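Local atomic coordinates of phosphate transporter (Thermotoga maritima MSB8, PDB entry 6L85), a protein that imports phosphate across the membrane in a sodium-dependent manner and is probably related to the human SLC20 carriers. Residues B[32-36]-B[240-244]; B[60-65]-B[259-265]; B[86-90]-B[109-114]. One frame throughout, in Å; residues are numbered along the deposited sequence.

Interaction 1: residues B[32-36]-B[240-244]. With NA (sodium ion), chain S.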
loop_
_atom_site.group_PDB
_atom_site.type_symbol
_atom_site.label_atom_id
_atom_site.label_comp_id
_atom_site.label_asym_id
_atom_site.label_seq_id
_atom_site.Cartn_x
_atom_site.Cartn_y
_atom_site.Cartn_z
ATOM N N GLY B 32 -1.164 -21.832 12.197
ATOM C CA GLY B 32 -1.596 -22.829 13.158
ATOM C C GLY B 32 -3.095 -23.056 13.162
ATOM O O GLY B 32 -3.554 -24.161 13.456
ATOM N N ALA B 33 -3.876 -22.016 12.876
ATOM C CA ALA B 33 -5.306 -22.177 12.673
ATOM C C ALA B 33 -5.637 -22.721 11.281
ATOM O O ALA B 33 -6.817 -22.829 10.938
ATOM C CB ALA B 33 -6.010 -20.834 12.891
ATOM N N ARG B 34 -4.616 -23.035 10.482
ATOM C CA ARG B 34 -4.721 -23.443 9.076
ATOM C C ARG B 34 -5.488 -22.431 8.221
ATOM O O ARG B 34 -6.022 -22.783 7.167
ATOM C CB ARG B 34 -5.341 -24.848 8.921
ATOM C CG ARG B 34 -4.930 -25.862 9.993
ATOM C CD ARG B 34 -3.599 -26.550 9.676
ATOM N NE ARG B 34 -2.903 -26.992 10.893
ATOM C CZ ARG B 34 -1.586 -26.896 11.103
ATOM N NH1 ARG B 34 -0.782 -26.362 10.185
ATOM N NH2 ARG B 34 -1.067 -27.334 12.246
ATOM N N ALA B 35 -5.531 -21.159 8.621
ATOM C CA ALA B 35 -6.148 -20.159 7.753
ATOM C C ALA B 35 -5.365 -19.980 6.452
ATOM O O ALA B 35 -5.928 -19.525 5.448
ATOM C CB ALA B 35 -6.277 -18.822 8.480
ATOM N N ILE B 36 -4.071 -20.321 6.451
ATOM C CA ILE B 36 -3.229 -20.240 5.263
ATOM C C ILE B 36 -2.141 -21.298 5.397
ATOM O O ILE B 36 -1.862 -21.798 6.490
ATOM C CB ILE B 36 -2.587 -18.833 5.053
ATOM C CG1 ILE B 36 -1.824 -18.351 6.297
ATOM C CG2 ILE B 36 -3.613 -17.777 4.656
ATOM C CD1 ILE B 36 -1.103 -17.051 6.046
ATOM N N LYS B 240 -11.325 -16.408 11.632
ATOM C CA LYS B 240 -10.298 -17.195 10.963
ATOM C C LYS B 240 -9.812 -16.499 9.706
ATOM O O LYS B 240 -8.618 -16.534 9.382
ATOM C CB LYS B 240 -10.846 -18.570 10.607
ATOM C CG LYS B 240 -9.915 -19.389 9.761
ATOM C CD LYS B 240 -10.586 -20.662 9.314
ATOM C CE LYS B 240 -9.576 -21.768 9.138
ATOM N NZ LYS B 240 -10.247 -22.975 8.578
ATOM N N ARG B 241 -10.733 -15.886 8.970
ATOM C CA ARG B 241 -10.287 -15.158 7.792
ATOM C C ARG B 241 -9.651 -13.816 8.162
ATOM O O ARG B 241 -8.640 -13.429 7.568
ATOM C CB ARG B 241 -11.447 -14.988 6.817
ATOM C CG ARG B 241 -11.939 -16.338 6.236
ATOM C CD ARG B 241 -10.997 -16.862 5.138
ATOM N NE ARG B 241 -10.595 -15.801 4.212
ATOM C CZ ARG B 241 -9.711 -15.956 3.224
ATOM N NH1 ARG B 241 -9.125 -17.134 3.029
ATOM N NH2 ARG B 241 -9.405 -14.930 2.430
ATOM N N ALA B 242 -10.199 -13.109 9.157
ATOM C CA ALA B 242 -9.695 -11.784 9.520
ATOM C C ALA B 242 -8.316 -11.829 10.181
ATOM O O ALA B 242 -7.560 -10.837 10.128
ATOM C CB ALA B 242 -10.701 -11.101 10.447
ATOM N N GLN B 243 -7.967 -12.953 10.806
ATOM C CA GLN B 243 -6.657 -13.049 11.428
ATOM C C GLN B 243 -5.548 -13.205 10.393
ATOM O O GLN B 243 -4.375 -13.031 10.722
ATOM C CB GLN B 243 -6.643 -14.171 12.483
ATOM C CG GLN B 243 -6.478 -15.580 11.976
ATOM C CD GLN B 243 -5.604 -16.400 12.912
ATOM O OE1 GLN B 243 -4.396 -16.171 12.997
ATOM N NE2 GLN B 243 -6.205 -17.347 13.629
ATOM N N ILE B 244 -5.889 -13.408 9.125
ATOM C CA ILE B 244 -4.894 -13.250 8.071
ATOM C C ILE B 244 -4.496 -11.781 7.946
ATOM O O ILE B 244 -3.306 -11.438 7.838
ATOM C CB ILE B 244 -5.438 -13.811 6.743
ATOM C CG1 ILE B 244 -5.812 -15.277 6.927
ATOM C CG2 ILE B 244 -4.403 -13.648 5.593
ATOM C CD1 ILE B 244 -6.534 -15.888 5.728
HETATM NA NA NA S . -3.054 -14.231 12.353
#
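The contact between residues 32-36 and 240-244 is a loop-on-helix packing at the surface of the protein, next to a sodium site: the turn leaving helix 2-32 lies on helix 231-258. Ala-35 sits at its centre, its CA 6.0 Å from that of Lys-240, and no hydrogen bond crosses between the segments. The turn is a Schellman motif; Arg-34, with positive phi (55°), breaks the helix and leaves the methyls of Ala-33 and Ala-35 directed at the partner. Ala-35 CB touches the backbone Lys-240 O at 3.4 Å and also lies against Ile-244 CG1. Ile-244 then passes its tip to the end of the turn, CD1 meeting Ile-36 CG2 at 3.6 Å as the two branched chains cross at a slant. Lys-240 runs extended along the loop until its CE comes 3.5 Å from Ala-33 O, whereas NZ stays 4.2 Å from that oxygen, too far for a bond. Gln-243 is held differently. With CG lying between the backbone N and the carbonyl carbon (chi1 80°) and the chain bent at chi2 (142°), its OE1 swings back to the sodium ion that its own O also binds, each at 2.4 Å. Thr-29, Ser-247 and Asp-327 complete the ion's ligands. The other end of the amide, NE2, rests 3.6 Å from Ala-33 CB and hydrogen-bonds Asn-320, which fixes the amide's rotation with its oxygen toward the metal. The loop therefore adds van der Waals cover beside the site, and the polar bonds described for the Gln-243 side chain come from the ion and Asn-320.

Interaction 2: residues B[60-65]-B[259-265]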
loop_
_atom_site.group_PDB
_atom_site.type_symbol
_atom_site.label_atom_id
_atom_site.label_comp_id
_atom_site.label_asym_id
_atom_site.label_seq_id
_atom_site.Cartn_x
_atom_site.Cartn_y
_atom_site.Cartn_z
ATOM N N VAL B 60 13.670 3.563 14.077
ATOM C CA VAL B 60 14.469 2.756 14.992
ATOM C C VAL B 60 15.907 2.610 14.487
ATOM O O VAL B 60 16.839 2.439 15.294
ATOM C CB VAL B 60 13.789 1.386 15.217
ATOM C CG1 VAL B 60 14.643 0.513 16.155
ATOM C CG2 VAL B 60 12.388 1.582 15.771
ATOM N N SER B 61 16.113 2.642 13.162
ATOM C CA SER B 61 17.472 2.610 12.609
ATOM C C SER B 61 18.331 3.750 13.163
ATOM O O SER B 61 19.536 3.572 13.411
ATOM C CB SER B 61 17.424 2.667 11.074
ATOM O OG SER B 61 16.680 1.581 10.536
ATOM N N GLN B 62 17.730 4.930 13.369
ATOM C CA GLN B 62 18.471 6.034 13.986
ATOM C C GLN B 62 18.929 5.689 15.405
ATOM O O GLN B 62 20.056 6.021 15.805
ATOM C CB GLN B 62 17.612 7.292 14.006
ATOM C CG GLN B 62 17.432 7.931 12.647
ATOM C CD GLN B 62 16.158 8.724 12.592
ATOM O OE1 GLN B 62 15.699 9.237 13.625
ATOM N NE2 GLN B 62 15.548 8.815 11.397
ATOM N N THR B 63 18.071 5.016 16.181
ATOM C CA THR B 63 18.445 4.658 17.548
ATOM C C THR B 63 19.566 3.632 17.555
ATOM O O THR B 63 20.506 3.732 18.346
ATOM C CB THR B 63 17.234 4.134 18.304
ATOM O OG1 THR B 63 16.197 5.117 18.246
ATOM C CG2 THR B 63 17.597 3.848 19.779
ATOM N N ILE B 64 19.491 2.638 16.676
ATOM C CA ILE B 64 20.599 1.689 16.584
ATOM C C ILE B 64 21.895 2.419 16.227
ATOM O O ILE B 64 22.976 2.068 16.718
ATOM C CB ILE B 64 20.277 0.565 15.578
ATOM C CG1 ILE B 64 19.074 -0.248 16.067
ATOM C CG2 ILE B 64 21.492 -0.346 15.349
ATOM C CD1 ILE B 64 19.250 -0.898 17.428
ATOM N N VAL B 65 21.814 3.453 15.381
ATOM C CA VAL B 65 23.049 4.117 14.970
ATOM C C VAL B 65 23.670 4.904 16.137
ATOM O O VAL B 65 24.887 4.843 16.353
ATOM C CB VAL B 65 22.816 4.998 13.727
ATOM C CG1 VAL B 65 23.989 5.945 13.514
ATOM C CG2 VAL B 65 22.644 4.115 12.476
ATOM N N VAL B 259 13.875 -3.813 10.850
ATOM C CA VAL B 259 14.852 -3.606 9.778
ATOM C C VAL B 259 16.070 -2.882 10.337
ATOM O O VAL B 259 17.193 -3.144 9.909
ATOM C CB VAL B 259 14.249 -2.879 8.547
ATOM C CG1 VAL B 259 13.946 -1.392 8.839
ATOM C CG2 VAL B 259 15.204 -3.025 7.317
ATOM N N ALA B 260 15.872 -2.037 11.350
ATOM C CA ALA B 260 16.972 -1.389 12.068
ATOM C C ALA B 260 18.074 -2.351 12.501
ATOM O O ALA B 260 19.245 -1.965 12.494
ATOM C CB ALA B 260 16.446 -0.653 13.304
ATOM N N ASN B 261 17.742 -3.593 12.867
ATOM C CA ASN B 261 18.795 -4.465 13.389
ATOM C C ASN B 261 19.842 -4.803 12.338
ATOM O O ASN B 261 20.970 -5.195 12.691
ATOM C CB ASN B 261 18.214 -5.749 13.976
ATOM C CG ASN B 261 17.141 -5.482 15.006
ATOM O OD1 ASN B 261 17.068 -4.382 15.596
ATOM N ND2 ASN B 261 16.319 -6.479 15.256
ATOM N N ALA B 262 19.499 -4.658 11.060
ATOM C CA ALA B 262 20.477 -4.775 9.985
ATOM C C ALA B 262 20.812 -3.438 9.346
ATOM O O ALA B 262 21.970 -3.210 8.985
ATOM C CB ALA B 262 19.977 -5.745 8.912
ATOM N N ALA B 263 19.836 -2.530 9.245
ATOM C CA ALA B 263 20.023 -1.278 8.521
ATOM C C ALA B 263 20.778 -0.233 9.341
ATOM O O ALA B 263 21.469 0.613 8.750
ATOM C CB ALA B 263 18.669 -0.718 8.063
ATOM N N GLY B 264 20.625 -0.227 10.671
ATOM C CA GLY B 264 21.378 0.669 11.516
ATOM C C GLY B 264 22.878 0.482 11.386
ATOM O O GLY B 264 23.606 1.424 11.069
ATOM N N PRO B 265 23.379 -0.743 11.596
ATOM C CA PRO B 265 24.834 -0.941 11.438
ATOM C C PRO B 265 25.325 -0.621 10.043
ATOM O O PRO B 265 26.368 0.044 9.888
ATOM C CB PRO B 265 25.028 -2.423 11.810
ATOM C CG PRO B 265 23.886 -2.715 12.768
ATOM C CD PRO B 265 22.720 -1.941 12.163
#
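Ile-64 meets the one ring in this contact, the pyrrolidine of Pro-265, at a single atom: its CG2 lies 3.8 Å from Pro-265 CD. No aromatic ring or guanidinium takes part; the flat group that is pressed on is a backbone peptide: Ala-260 CB sits over the face of the one joining Val-60 to Ser-61, 3.3 Å from Ser-61 N. Ile-64 CG1, beside the backbone N (chi1 -63°), reaches Ala-260 CB at 3.8 Å, while CG2 spans Gly-264 CA and the proline. A beta carbon built on Gly-264 would fall 2.6 Å from Ile-64 CG2, so the glycine makes room for this branch. Val-65 CG2 comes close to Gly-264 O, at 3.2 Å. An alanine in place of Ile-64 would strip both branches away and probably open a gap beside Ala-260 and Pro-265. Ser-61 OG lies over Ala-260 CA but bonds to Gly-57 O. The helix segments cross at -56° with axes 7.8 Å apart. Asn-261, three residues beyond the sodium ligand Asp-258, bonds through ND2 to Thr-106 and to Thr-107, a ligand of the same ion. Helix 286-302 brings Leu-289 against Ser-61 and Ala-263, and helix 106-121 meets Ile-64 and Pro-265.

Interaction 3: residues B[86-90]-B[109-114]; sequences ALIAA and SIVGGM
Ile-110 reaches Ala-86 and Ala-90 through its tip. Its CB stays back from residues 86-90, and CG1, anti to the backbone N (chi1 -169°), lies against Asn-261 O and leads toward the partner helix. From there the chain turns (chi2 70°) and sets CD1 against that helix: this Ile-110 methyl lies 3.7 Å from Ala-86 O and 3.9 Å from Ala-90 CB, filling the groove between two alanines one turn apart, with Leu-87 CD2 at its flank. Beyond it, small side chains pack on backbone and on each other. Ala-86 CB sits on the peptide joining Gly-113 to Met-114, 3.6 Å from Gly-113 C, where a beta carbon on the glycine would clash with that methyl. Met-114, bent at chi2 and chi3, lays its SD 3.7 Å from Ala-86 CB. One turn on, Ala-90 CB and Ser-109 CB meet at 4.0 Å. Small residues at these points let the segments approach to 8.3 Å between axes while crossing at 135°, well off antiparallel, for helices 76-99 and 106-121, which follow each other in the chain. Helix 368-400 adds a bond from Ser-389 OG to Gly-113 O; Met-14 of helix 2-32 touches Leu-87, Ala-90 and Ile-110, and Pro-265 of helix 260-275 packs on Ile-110.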
loop_
_atom_site.group_PDB
_atom_site.type_symbol
_atom_site.label_atom_id
_atom_site.label_comp_id
_atom_site.label_asym_id
_atom_site.label_seq_id
_atom_site.Cartn_x
_atom_site.Cartn_y
_atom_site.Cartn_z
ATOM N N ALA B 86 29.478 -6.261 15.144
ATOM C CA ALA B 86 28.156 -6.536 15.690
ATOM C C ALA B 86 27.300 -7.338 14.707
ATOM O O ALA B 86 26.615 -8.291 15.102
ATOM C CB ALA B 86 27.471 -5.219 16.066
ATOM N N LEU B 87 27.308 -6.951 13.425
ATOM C CA LEU B 87 26.531 -7.697 12.426
ATOM C C LEU B 87 26.990 -9.149 12.359
ATOM O O LEU B 87 26.167 -10.072 12.396
ATOM C CB LEU B 87 26.644 -7.044 11.036
ATOM C CG LEU B 87 25.851 -5.761 10.703
ATOM C CD1 LEU B 87 26.304 -5.167 9.380
ATOM C CD2 LEU B 87 24.320 -5.970 10.681
ATOM N N ILE B 88 28.309 -9.370 12.266
ATOM C CA ILE B 88 28.854 -10.729 12.232
ATOM C C ILE B 88 28.374 -11.532 13.439
ATOM O O ILE B 88 27.863 -12.654 13.303
ATOM C CB ILE B 88 30.395 -10.691 12.191
ATOM C CG1 ILE B 88 30.899 -10.098 10.876
ATOM C CG2 ILE B 88 30.965 -12.097 12.393
ATOM C CD1 ILE B 88 32.407 -10.273 10.657
ATOM N N ALA B 89 28.519 -10.956 14.642
ATOM C CA ALA B 89 28.265 -11.709 15.870
ATOM C C ALA B 89 26.788 -12.029 16.030
ATOM O O ALA B 89 26.414 -13.167 16.378
ATOM C CB ALA B 89 28.775 -10.928 17.098
ATOM N N ALA B 90 25.933 -11.018 15.826
ATOM C CA ALA B 90 24.499 -11.224 15.945
ATOM C C ALA B 90 24.011 -12.227 14.907
ATOM O O ALA B 90 23.266 -13.150 15.243
ATOM C CB ALA B 90 23.754 -9.894 15.816
ATOM N N SER B 109 20.049 -9.277 20.313
ATOM C CA SER B 109 21.317 -9.735 19.754
ATOM C C SER B 109 22.120 -8.576 19.182
ATOM O O SER B 109 23.319 -8.449 19.456
ATOM C CB SER B 109 21.067 -10.798 18.686
ATOM O OG SER B 109 20.150 -11.746 19.185
ATOM N N ILE B 110 21.485 -7.715 18.375
ATOM C CA ILE B 110 22.295 -6.687 17.719
ATOM C C ILE B 110 22.694 -5.600 18.724
ATOM O O ILE B 110 23.799 -5.041 18.635
ATOM C CB ILE B 110 21.598 -6.106 16.461
ATOM C CG1 ILE B 110 22.586 -5.253 15.653
ATOM C CG2 ILE B 110 20.397 -5.254 16.792
ATOM C CD1 ILE B 110 23.686 -6.073 14.963
ATOM N N VAL B 111 21.829 -5.298 19.703
ATOM C CA VAL B 111 22.193 -4.308 20.718
ATOM C C VAL B 111 23.353 -4.822 21.568
ATOM O O VAL B 111 24.300 -4.081 21.866
ATOM C CB VAL B 111 20.972 -3.932 21.577
ATOM C CG1 VAL B 111 21.398 -3.126 22.833
ATOM C CG2 VAL B 111 19.969 -3.139 20.747
ATOM N N GLY B 112 23.323 -6.107 21.925
ATOM C CA GLY B 112 24.467 -6.713 22.578
ATOM C C GLY B 112 25.726 -6.615 21.745
ATOM O O GLY B 112 26.801 -6.305 22.266
ATOM N N GLY B 113 25.616 -6.882 20.440
ATOM C CA GLY B 113 26.779 -6.739 19.576
ATOM C C GLY B 113 27.387 -5.347 19.649
ATOM O O GLY B 113 28.606 -5.187 19.795
ATOM N N MET B 114 26.537 -4.322 19.563
ATOM C CA MET B 114 27.018 -2.943 19.548
ATOM C C MET B 114 27.612 -2.562 20.904
ATOM O O MET B 114 28.648 -1.889 20.977
ATOM C CB MET B 114 25.873 -1.989 19.166
ATOM C CG MET B 114 25.301 -2.189 17.741
ATOM S SD MET B 114 26.497 -1.645 16.512
ATOM C CE MET B 114 26.327 0.129 16.753
#

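Interactions 2 and 3 form one buried region, their centres 11 Å apart, with Pro-265 CB 3.6 Å from Leu-87 CG and Ile-64 O 3.9 Å from Met-114 CE. Interaction 1 lies across the chain's centre, about 32 Å and 34 Å from them between centres, and touches neither. Along the chain the order is 32-36, 60-65, 86-90, 109-114, 240-244, 259-265: interactions 1 and 2 interleave, and interaction 3 falls within the span of both. Helix 231-258 leads directly into helix 260-275, so consecutive helices serve interactions 1 and 2. In this all-helical transporter these two bring together segments about 200 residues apart near separate sodium sites, whereas interaction 3 joins neighbouring helices.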